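Local coordinates for Rho-related gtp-binding protein RHOD (Homo sapiens, PDB 2J1L) that is a small GTP-binding protein of the Rho branch of the Ras family, here with guanosine-5'-diphosphate bound, at residues 38-43 with 107-112; 113-118 with 146-151. All coordinates share one frame; numbering follows the deposited sequence.

Contact 1 (38-43 with 107-112). With GDP (guanosine-5'-diphosphate), chain B.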
ATOM      1  N   VAL A  38      -5.071  -2.175   7.133  1.00 62.14           N
ATOM      2  CA  VAL A  38      -5.966  -2.688   6.089  1.00 61.51           C
ATOM      3  C   VAL A  38      -5.364  -2.420   4.730  1.00 61.68           C
ATOM      4  O   VAL A  38      -5.022  -1.285   4.416  1.00 61.17           O
ATOM      5  CB  VAL A  38      -7.377  -2.073   6.168  1.00 61.64           C
ATOM      6  CG1 VAL A  38      -8.247  -2.594   5.031  1.00 60.25           C
ATOM      7  CG2 VAL A  38      -8.015  -2.382   7.530  1.00 60.35           C
ATOM      8  N   LEU A  39      -5.197  -3.475   3.936  1.00 62.10           N
ATOM      9  CA  LEU A  39      -4.698  -3.314   2.570  1.00 62.61           C
ATOM     10  C   LEU A  39      -5.879  -3.133   1.614  1.00 63.11           C
ATOM     11  O   LEU A  39      -6.834  -3.924   1.620  1.00 63.75           O
ATOM     12  CB  LEU A  39      -3.862  -4.514   2.137  1.00 62.67           C
ATOM     13  CG  LEU A  39      -2.644  -4.948   2.968  1.00 62.76           C
ATOM     14  CD1 LEU A  39      -1.854  -5.997   2.203  1.00 63.92           C
ATOM     15  CD2 LEU A  39      -1.762  -3.795   3.311  1.00 63.84           C
ATOM     16  N   VAL A  40      -5.803  -2.097   0.784  1.00 63.18           N
ATOM     17  CA  VAL A  40      -6.889  -1.735  -0.126  1.00 62.78           C
ATOM     18  C   VAL A  40      -6.293  -1.434  -1.503  1.00 61.90           C
ATOM     19  O   VAL A  40      -5.192  -0.948  -1.621  1.00 62.31           O
ATOM     20  CB  VAL A  40      -7.678  -0.548   0.499  1.00 63.22           C
ATOM     21  CG1 VAL A  40      -8.551   0.152  -0.493  1.00 63.25           C
ATOM     22  CG2 VAL A  40      -8.523  -1.062   1.677  1.00 63.60           C
ATOM     23  N   GLY A  41      -6.988  -1.773  -2.566  1.00 61.81           N
ATOM     24  CA  GLY A  41      -6.420  -1.557  -3.900  1.00 61.05           C
ATOM     25  C   GLY A  41      -6.937  -2.570  -4.879  1.00 60.71           C
ATOM     26  O   GLY A  41      -7.542  -3.575  -4.497  1.00 59.79           O
ATOM     27  N   ASP A  42      -6.705  -2.290  -6.154  1.00 60.80           N
ATOM     28  CA  ASP A  42      -7.182  -3.176  -7.223  1.00 60.85           C
ATOM     29  C   ASP A  42      -6.633  -4.588  -7.061  1.00 60.92           C
ATOM     30  O   ASP A  42      -5.532  -4.792  -6.521  1.00 61.05           O
ATOM     31  CB  ASP A  42      -6.766  -2.639  -8.595  1.00 60.63           C
ATOM     32  CG  ASP A  42      -7.586  -1.425  -9.042  1.00 61.46           C
ATOM     33  OD1 ASP A  42      -8.330  -0.835  -8.204  1.00 62.86           O
ATOM     34  OD2 ASP A  42      -7.468  -1.053 -10.243  1.00 59.40           O
ATOM     35  N   GLY A  43      -7.403  -5.559  -7.533  1.00 61.23           N
ATOM     36  CA  GLY A  43      -6.945  -6.938  -7.610  1.00 61.43           C
ATOM     37  C   GLY A  43      -5.735  -7.012  -8.513  1.00 61.74           C
ATOM     38  O   GLY A  43      -5.674  -6.327  -9.526  1.00 61.44           O
ATOM     39  N   SER A 107      -5.535   2.332  13.957  1.00 61.97           N
ATOM     40  CA  SER A 107      -5.699   1.882  12.580  1.00 61.21           C
ATOM     41  C   SER A 107      -4.983   2.719  11.549  1.00 60.17           C
ATOM     42  O   SER A 107      -4.584   3.847  11.807  1.00 59.78           O
ATOM     43  CB  SER A 107      -7.181   1.843  12.226  1.00 61.46           C
ATOM     44  OG  SER A 107      -7.785   0.734  12.854  1.00 62.90           O
ATOM     45  N   VAL A 108      -4.844   2.130  10.364  1.00 59.40           N
ATOM     46  CA  VAL A 108      -4.228   2.775   9.209  1.00 58.82           C
ATOM     47  C   VAL A 108      -4.538   1.977   7.957  1.00 58.48           C
ATOM     48  O   VAL A 108      -4.629   0.743   7.986  1.00 58.14           O
ATOM     49  CB  VAL A 108      -2.695   2.942   9.371  1.00 58.92           C
ATOM     50  CG1 VAL A 108      -2.008   1.596   9.544  1.00 58.19           C
ATOM     51  CG2 VAL A 108      -2.101   3.710   8.181  1.00 59.43           C
ATOM     52  N   LEU A 109      -4.731   2.704   6.866  1.00 58.57           N
ATOM     53  CA  LEU A 109      -5.126   2.141   5.580  1.00 58.40           C
ATOM     54  C   LEU A 109      -3.980   2.309   4.627  1.00 58.51           C
ATOM     55  O   LEU A 109      -3.418   3.416   4.532  1.00 58.43           O
ATOM     56  CB  LEU A 109      -6.296   2.915   5.011  1.00 58.43           C
ATOM     57  CG  LEU A 109      -7.694   2.554   5.488  1.00 59.04           C
ATOM     58  CD1 LEU A 109      -8.611   3.620   4.970  1.00 57.98           C
ATOM     59  CD2 LEU A 109      -8.126   1.170   4.990  1.00 58.43           C
ATOM     60  N   LEU A 110      -3.630   1.230   3.932  1.00 58.09           N
ATOM     61  CA  LEU A 110      -2.640   1.272   2.885  1.00 58.05           C
ATOM     62  C   LEU A 110      -3.384   1.119   1.589  1.00 58.80           C
ATOM     63  O   LEU A 110      -3.877   0.039   1.276  1.00 59.51           O
ATOM     64  CB  LEU A 110      -1.625   0.147   3.034  1.00 58.27           C
ATOM     65  CG  LEU A 110      -0.842   0.063   4.361  1.00 58.04           C
ATOM     66  CD1 LEU A 110       0.174  -1.103   4.308  1.00 55.89           C
ATOM     67  CD2 LEU A 110      -0.133   1.382   4.668  1.00 55.54           C
ATOM     68  N   LEU A 111      -3.507   2.225   0.858  1.00 59.72           N
ATOM     69  CA  LEU A 111      -4.051   2.231  -0.488  1.00 59.75           C
ATOM     70  C   LEU A 111      -2.939   1.870  -1.470  1.00 59.53           C
ATOM     71  O   LEU A 111      -2.065   2.679  -1.725  1.00 59.12           O
ATOM     72  CB  LEU A 111      -4.602   3.611  -0.833  1.00 59.69           C
ATOM     73  CG  LEU A 111      -5.794   4.123  -0.032  1.00 61.48           C
ATOM     74  CD1 LEU A 111      -6.597   5.149  -0.882  1.00 60.47           C
ATOM     75  CD2 LEU A 111      -6.715   2.986   0.445  1.00 63.68           C
ATOM     76  N   CYS A 112      -3.014   0.669  -2.031  1.00 59.93           N
ATOM     77  CA  CYS A 112      -1.953   0.089  -2.857  1.00 60.52           C
ATOM     78  C   CYS A 112      -2.216   0.190  -4.355  1.00 60.77           C
ATOM     79  O   CYS A 112      -3.344   0.046  -4.812  1.00 59.93           O
ATOM     80  CB  CYS A 112      -1.816  -1.397  -2.527  1.00 60.74           C
ATOM     81  SG  CYS A 112      -1.315  -1.692  -0.824  1.00 60.44           S
TER
HETATM   82  PB  GDP B1194      -3.280  -8.865  -5.174  1.00 70.29           P
HETATM   83  O1B GDP B1194      -3.026  -9.588  -3.890  1.00 71.86           O
HETATM   84  O2B GDP B1194      -3.464  -7.394  -4.972  1.00 71.57           O
HETATM   85  O3B GDP B1194      -4.509  -9.447  -5.830  1.00 72.76           O
HETATM   86  O3A GDP B1194      -1.996  -9.055  -6.101  1.00 71.68           O
HETATM   87  PA  GDP B1194      -1.044 -10.340  -5.822  1.00 73.49           P
HETATM   88  O1A GDP B1194      -0.228 -10.214  -4.557  1.00 70.51           O
HETATM   89  O2A GDP B1194      -1.914 -11.565  -5.711  1.00 70.45           O
HETATM   90  O5' GDP B1194      -0.056 -10.350  -7.102  1.00 71.09           O
HETATM   91  C5' GDP B1194      -0.552 -10.185  -8.423  1.00 71.44           C
HETATM   92  C4' GDP B1194       0.520 -10.524  -9.443  1.00 73.02           C
HETATM   93  O4' GDP B1194       1.655  -9.639  -9.395  1.00 71.75           O
HETATM   94  C3' GDP B1194       1.093 -11.915  -9.171  1.00 74.67           C
HETATM   95  O3' GDP B1194       1.626 -12.484 -10.382  1.00 76.97           O
HETATM   96  C2' GDP B1194       2.256 -11.650  -8.269  1.00 73.07           C
HETATM   97  O2' GDP B1194       3.243 -12.666  -8.325  1.00 76.60           O
HETATM   98  C1' GDP B1194       2.786 -10.394  -8.901  1.00 70.42           C
HETATM   99  N9  GDP B1194       3.552  -9.610  -7.931  1.00 69.50           N
HETATM  100  C8  GDP B1194       3.241  -9.309  -6.655  1.00 69.86           C
HETATM  101  N7  GDP B1194       4.207  -8.511  -6.115  1.00 69.92           N
HETATM  102  C5  GDP B1194       5.140  -8.312  -7.057  1.00 68.20           C
HETATM  103  C6  GDP B1194       6.400  -7.577  -7.147  1.00 69.17           C
HETATM  104  O6  GDP B1194       6.861  -6.919  -6.168  1.00 69.71           O
HETATM  105  N1  GDP B1194       7.039  -7.639  -8.320  1.00 69.34           N
HETATM  106  C2  GDP B1194       6.578  -8.334  -9.382  1.00 69.77           C
HETATM  107  N2  GDP B1194       7.302  -8.341 -10.526  1.00 69.92           N
HETATM  108  N3  GDP B1194       5.428  -9.031  -9.376  1.00 68.65           N
HETATM  109  C4  GDP B1194       4.697  -9.038  -8.249  1.00 68.96           C
HETATM  110  O   HOH W   1      -5.095   0.381  -6.990  1.00 53.44           O
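Val-40 and Val-38 lie beside Leu-111 and Leu-109 on one face of the sheet, each pair side by side and pointing the same way. Val-40 splits its two methyls between neighbours: CG1, anti to the backbone N (chi1 164°), meets Leu-111 CD2 at 3.5 Å, while CG2 turns back to Leu-109 CD2 at 4.0 Å. The same leucine methyl, Leu-109 CD2, presses on Val-38 CB at 3.5 Å and so sits against both valines. Trp-128 and Val-132 of helix 118-135 pack on this valine-leucine layer. On the other face Leu-39 CD2 touches Leu-110 CD1 at 3.5 Å. Four backbone bonds zip the strands together: Val-38 N to Val-108 O, Leu-110 N to Val-38 O, Val-40 N to Leu-110 O, and Cys-112 N to Val-40 O at 2.7 Å. This is the parallel pairing of strands 34-41 and 106-114 in the middle of the Ras-like alpha/beta fold, where the first of them runs straight into the phosphate-binding P-loop. At phi 150° and psi 166°, a CB on Gly-41 would collide with the carbonyl O of Val-40, so the backbone here depends on the missing side chain. Further on, a water links Asp-42 N to Cys-112 O, accepting from the first and donating to the second (2.8 Å from Cys-112 O). The Asp-42 carboxylate turns to helix 118-135, where Asn-123 and Trp-128 bind its two oxygens, and the backbone O of Asp-42 accepts from Lys-47 NZ, which also binds the diphosphate.

Contact 2 (113-118 with 146-151). With GDP (guanosine-5'-diphosphate), chain B.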
ATOM      1  N   PHE A 113      -1.159   0.413  -5.125  1.00 61.23           N
ATOM      2  CA  PHE A 113      -1.269   0.263  -6.575  1.00 62.16           C
ATOM      3  C   PHE A 113       0.012  -0.307  -7.188  1.00 62.42           C
ATOM      4  O   PHE A 113       1.074  -0.214  -6.595  1.00 62.50           O
ATOM      5  CB  PHE A 113      -1.615   1.593  -7.218  1.00 62.07           C
ATOM      6  CG  PHE A 113      -0.511   2.596  -7.143  1.00 63.08           C
ATOM      7  CD1 PHE A 113      -0.396   3.442  -6.040  1.00 62.43           C
ATOM      8  CD2 PHE A 113       0.413   2.702  -8.175  1.00 62.40           C
ATOM      9  CE1 PHE A 113       0.614   4.367  -5.976  1.00 62.04           C
ATOM     10  CE2 PHE A 113       1.418   3.634  -8.115  1.00 63.00           C
ATOM     11  CZ  PHE A 113       1.527   4.466  -7.009  1.00 62.61           C
ATOM     12  N   ASP A 114      -0.119  -0.897  -8.376  1.00 62.56           N
ATOM     13  CA  ASP A 114       1.013  -1.429  -9.144  1.00 62.38           C
ATOM     14  C   ASP A 114       1.608  -0.259  -9.925  1.00 61.73           C
ATOM     15  O   ASP A 114       0.878   0.406 -10.681  1.00 61.92           O
ATOM     16  CB  ASP A 114       0.463  -2.520 -10.073  1.00 62.83           C
ATOM     17  CG  ASP A 114       1.511  -3.163 -10.956  1.00 65.20           C
ATOM     18  OD1 ASP A 114       2.595  -2.569 -11.147  1.00 68.77           O
ATOM     19  OD2 ASP A 114       1.230  -4.277 -11.490  1.00 68.53           O
ATOM     20  N   VAL A 115       2.900   0.026  -9.753  1.00 60.75           N
ATOM     21  CA  VAL A 115       3.500   1.151 -10.492  1.00 60.86           C
ATOM     22  C   VAL A 115       3.529   0.976 -12.023  1.00 61.45           C
ATOM     23  O   VAL A 115       3.654   1.971 -12.750  1.00 61.36           O
ATOM     24  CB  VAL A 115       4.922   1.553  -9.987  1.00 60.63           C
ATOM     25  CG1 VAL A 115       4.840   2.154  -8.598  1.00 60.23           C
ATOM     26  CG2 VAL A 115       5.894   0.392 -10.037  1.00 59.78           C
ATOM     27  N   THR A 116       3.400  -0.261 -12.519  1.00 62.03           N
ATOM     28  CA  THR A 116       3.330  -0.504 -13.978  1.00 62.74           C
ATOM     29  C   THR A 116       1.896  -0.674 -14.528  1.00 63.31           C
ATOM     30  O   THR A 116       1.715  -1.010 -15.709  1.00 63.24           O
ATOM     31  CB  THR A 116       4.199  -1.713 -14.399  1.00 62.74           C
ATOM     32  OG1 THR A 116       3.732  -2.911 -13.756  1.00 62.83           O
ATOM     33  CG2 THR A 116       5.651  -1.454 -14.031  1.00 62.69           C
ATOM     34  N   SER A 117       0.897  -0.425 -13.672  1.00 64.10           N
ATOM     35  CA  SER A 117      -0.532  -0.402 -14.051  1.00 64.40           C
ATOM     36  C   SER A 117      -1.130   0.983 -13.776  1.00 64.62           C
ATOM     37  O   SER A 117      -1.646   1.241 -12.683  1.00 65.12           O
ATOM     38  CB  SER A 117      -1.309  -1.461 -13.262  1.00 64.31           C
ATOM     39  OG  SER A 117      -2.691  -1.421 -13.561  1.00 65.17           O
ATOM     40  N   PRO A 118      -1.045   1.890 -14.752  1.00 64.68           N
ATOM     41  CA  PRO A 118      -1.711   3.172 -14.596  1.00 64.80           C
ATOM     42  C   PRO A 118      -3.191   3.102 -14.179  1.00 64.79           C
ATOM     43  O   PRO A 118      -3.672   4.026 -13.523  1.00 64.85           O
ATOM     44  CB  PRO A 118      -1.544   3.812 -15.973  1.00 64.71           C
ATOM     45  CG  PRO A 118      -0.250   3.252 -16.459  1.00 64.74           C
ATOM     46  CD  PRO A 118      -0.284   1.826 -16.010  1.00 64.85           C
ATOM     47  N   CYS A 146       3.479  -0.456  -5.436  1.00 60.65           N
ATOM     48  CA  CYS A 146       4.011  -1.822  -5.424  1.00 60.92           C
ATOM     49  C   CYS A 146       4.680  -2.267  -6.749  1.00 61.34           C
ATOM     50  O   CYS A 146       4.462  -1.673  -7.805  1.00 61.07           O
ATOM     51  CB  CYS A 146       2.889  -2.797  -5.125  1.00 60.73           C
ATOM     52  SG  CYS A 146       2.063  -2.539  -3.497  1.00 63.26           S
ATOM     53  N   LYS A 147       5.476  -3.333  -6.673  1.00 61.43           N
ATOM     54  CA  LYS A 147       6.165  -3.890  -7.820  1.00 61.81           C
ATOM     55  C   LYS A 147       7.136  -2.893  -8.472  1.00 62.34           C
ATOM     56  O   LYS A 147       7.275  -2.873  -9.704  1.00 62.16           O
ATOM     57  CB  LYS A 147       5.164  -4.378  -8.870  1.00 61.70           C
ATOM     58  CG  LYS A 147       3.979  -5.146  -8.339  1.00 61.87           C
ATOM     59  CD  LYS A 147       3.373  -5.994  -9.463  1.00 63.24           C
ATOM     60  CE  LYS A 147       1.947  -6.412  -9.173  1.00 64.50           C
ATOM     61  NZ  LYS A 147       1.191  -6.680 -10.434  1.00 64.42           N
ATOM     62  N   THR A 148       7.822  -2.088  -7.654  1.00 62.52           N
ATOM     63  CA  THR A 148       8.762  -1.074  -8.172  1.00 62.85           C
ATOM     64  C   THR A 148       9.904  -1.679  -9.009  1.00 63.08           C
ATOM     65  O   THR A 148      10.573  -0.978  -9.781  1.00 63.42           O
ATOM     66  CB  THR A 148       9.377  -0.242  -7.041  1.00 62.78           C
ATOM     67  OG1 THR A 148      10.048  -1.111  -6.112  1.00 64.49           O
ATOM     68  CG2 THR A 148       8.291   0.560  -6.296  1.00 62.39           C
ATOM     69  N   ASP A 149      10.118  -2.980  -8.871  1.00 62.86           N
ATOM     70  CA  ASP A 149      11.114  -3.671  -9.678  1.00 62.92           C
ATOM     71  C   ASP A 149      10.777  -3.641 -11.175  1.00 63.19           C
ATOM     72  O   ASP A 149      11.681  -3.712 -12.028  1.00 63.50           O
ATOM     73  CB  ASP A 149      11.282  -5.115  -9.200  1.00 62.64           C
ATOM     74  CG  ASP A 149       9.983  -5.884  -9.201  1.00 62.63           C
ATOM     75  OD1 ASP A 149       9.075  -5.538  -8.395  1.00 63.58           O
ATOM     76  OD2 ASP A 149       9.871  -6.837  -9.996  1.00 60.75           O
ATOM     77  N   LEU A 150       9.490  -3.507 -11.491  1.00 63.28           N
ATOM     78  CA  LEU A 150       9.025  -3.579 -12.883  1.00 63.40           C
ATOM     79  C   LEU A 150       9.231  -2.308 -13.730  1.00 63.58           C
ATOM     80  O   LEU A 150       9.014  -2.343 -14.939  1.00 63.49           O
ATOM     81  CB  LEU A 150       7.551  -4.013 -12.921  1.00 63.38           C
ATOM     82  CG  LEU A 150       7.303  -5.462 -12.465  1.00 62.64           C
ATOM     83  CD1 LEU A 150       5.838  -5.864 -12.699  1.00 61.20           C
ATOM     84  CD2 LEU A 150       8.256  -6.409 -13.170  1.00 59.21           C
ATOM     85  N   ARG A 151       9.648  -1.203 -13.110  1.00 63.89           N
ATOM     86  CA  ARG A 151      10.125  -0.032 -13.858  1.00 64.04           C
ATOM     87  C   ARG A 151      11.361  -0.379 -14.675  1.00 64.12           C
ATOM     88  O   ARG A 151      11.509   0.080 -15.808  1.00 64.37           O
ATOM     89  CB  ARG A 151      10.504   1.110 -12.928  1.00 64.22           C
ATOM     90  CG  ARG A 151       9.376   1.648 -12.104  1.00 65.28           C
ATOM     91  CD  ARG A 151       9.742   3.000 -11.517  1.00 67.02           C
ATOM     92  NE  ARG A 151       8.620   3.544 -10.755  1.00 67.89           N
ATOM     93  CZ  ARG A 151       8.612   3.797  -9.450  1.00 68.30           C
ATOM     94  NH1 ARG A 151       7.522   4.295  -8.897  1.00 69.63           N
ATOM     95  NH2 ARG A 151       9.669   3.567  -8.686  1.00 69.89           N
TER
HETATM   96  PB  GDP B1194      -3.280  -8.865  -5.174  1.00 70.29           P
HETATM   97  O1B GDP B1194      -3.026  -9.588  -3.890  1.00 71.86           O
HETATM   98  O2B GDP B1194      -3.464  -7.394  -4.972  1.00 71.57           O
HETATM   99  O3B GDP B1194      -4.509  -9.447  -5.830  1.00 72.76           O
HETATM  100  O3A GDP B1194      -1.996  -9.055  -6.101  1.00 71.68           O
HETATM  101  PA  GDP B1194      -1.044 -10.340  -5.822  1.00 73.49           P
HETATM  102  O1A GDP B1194      -0.228 -10.214  -4.557  1.00 70.51           O
HETATM  103  O2A GDP B1194      -1.914 -11.565  -5.711  1.00 70.45           O
HETATM  104  O5' GDP B1194      -0.056 -10.350  -7.102  1.00 71.09           O
HETATM  105  C5' GDP B1194      -0.552 -10.185  -8.423  1.00 71.44           C
HETATM  106  C4' GDP B1194       0.520 -10.524  -9.443  1.00 73.02           C
HETATM  107  O4' GDP B1194       1.655  -9.639  -9.395  1.00 71.75           O
HETATM  108  C3' GDP B1194       1.093 -11.915  -9.171  1.00 74.67           C
HETATM  109  O3' GDP B1194       1.626 -12.484 -10.382  1.00 76.97           O
HETATM  110  C2' GDP B1194       2.256 -11.650  -8.269  1.00 73.07           C
HETATM  111  O2' GDP B1194       3.243 -12.666  -8.325  1.00 76.60           O
HETATM  112  C1' GDP B1194       2.786 -10.394  -8.901  1.00 70.42           C
HETATM  113  N9  GDP B1194       3.552  -9.610  -7.931  1.00 69.50           N
HETATM  114  C8  GDP B1194       3.241  -9.309  -6.655  1.00 69.86           C
HETATM  115  N7  GDP B1194       4.207  -8.511  -6.115  1.00 69.92           N
HETATM  116  C5  GDP B1194       5.140  -8.312  -7.057  1.00 68.20           C
HETATM  117  C6  GDP B1194       6.400  -7.577  -7.147  1.00 69.17           C
HETATM  118  O6  GDP B1194       6.861  -6.919  -6.168  1.00 69.71           O
HETATM  119  N1  GDP B1194       7.039  -7.639  -8.320  1.00 69.34           N
HETATM  120  C2  GDP B1194       6.578  -8.334  -9.382  1.00 69.77           C
HETATM  121  N2  GDP B1194       7.302  -8.341 -10.526  1.00 69.92           N
HETATM  122  N3  GDP B1194       5.428  -9.031  -9.376  1.00 68.65           N
HETATM  123  C4  GDP B1194       4.697  -9.038  -8.249  1.00 68.96           C
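Cys-146 straddles Asp-114 in a parallel bridge, its N bonding to Phe-113 O and its O accepting from Val-115 N, both nearly straight, before both segments leave the sheet. The Asp-114 carboxylate, with CG anti to the backbone N (chi1 179°), divides its oxygens. OD2 forms a salt bridge with Lys-147 NZ at 2.6 Å, the ammonium coming from above the carboxylate plane. OD1 accepts from Thr-116 N at 2.8 Å, closing an Asx turn, and from Thr-116 OG1, both on one face of the carboxylate; these bonds should fix its rotation. The aliphatic chain of Lys-147 lies extended over one face of the guanine, CG 3.6 Å from GDP C5, and NZ adds a weak bond to the ribose O4' and a firmer one to Gly-44 O of the P-loop. Thr-116 CG2 meets Leu-150 CB at 3.4 Å, the two side chains crossing at about a right angle, and Leu-150 CD2 reaches GDP N2. Val-115 CG2 lies over one face of the Arg-151 guanidinium, while CG1 is 3.4 Å from NH1, a nitrogen also held by Glu-187 and Val-168 O. Asp-149 takes the base edge in its carboxylate: OD1 accepts from GDP N1 at 2.9 Å and OD2 from GDP N2. Lysine over the base and aspartate at its edge form the NKxD-type guanine-recognition motif of Ras-like G proteins, here with cysteine in its first position (Cys-Lys-Thr-Asp).

Strand 106-114 runs through both contacts: contact 1 pairs it with strand 34-41 close to the centre of the chain, and contact 2 carries its far end to the loop after strand 141-146, about 15 Å away between centres. Both are buried, but their chemistry differs. Contact 1 joins two strands by four backbone hydrogen bonds and aliphatic packing on both faces, whereas contact 2 keeps two sheet bonds and adds a salt bridge, an Asx turn and polar contacts to the ligand. They touch where Cys-112 CB lies 4.2 Å from Cys-146 SG. Each borders GDP at a different part, 38-43 at the diphosphate and 146-151 at the ribose and base.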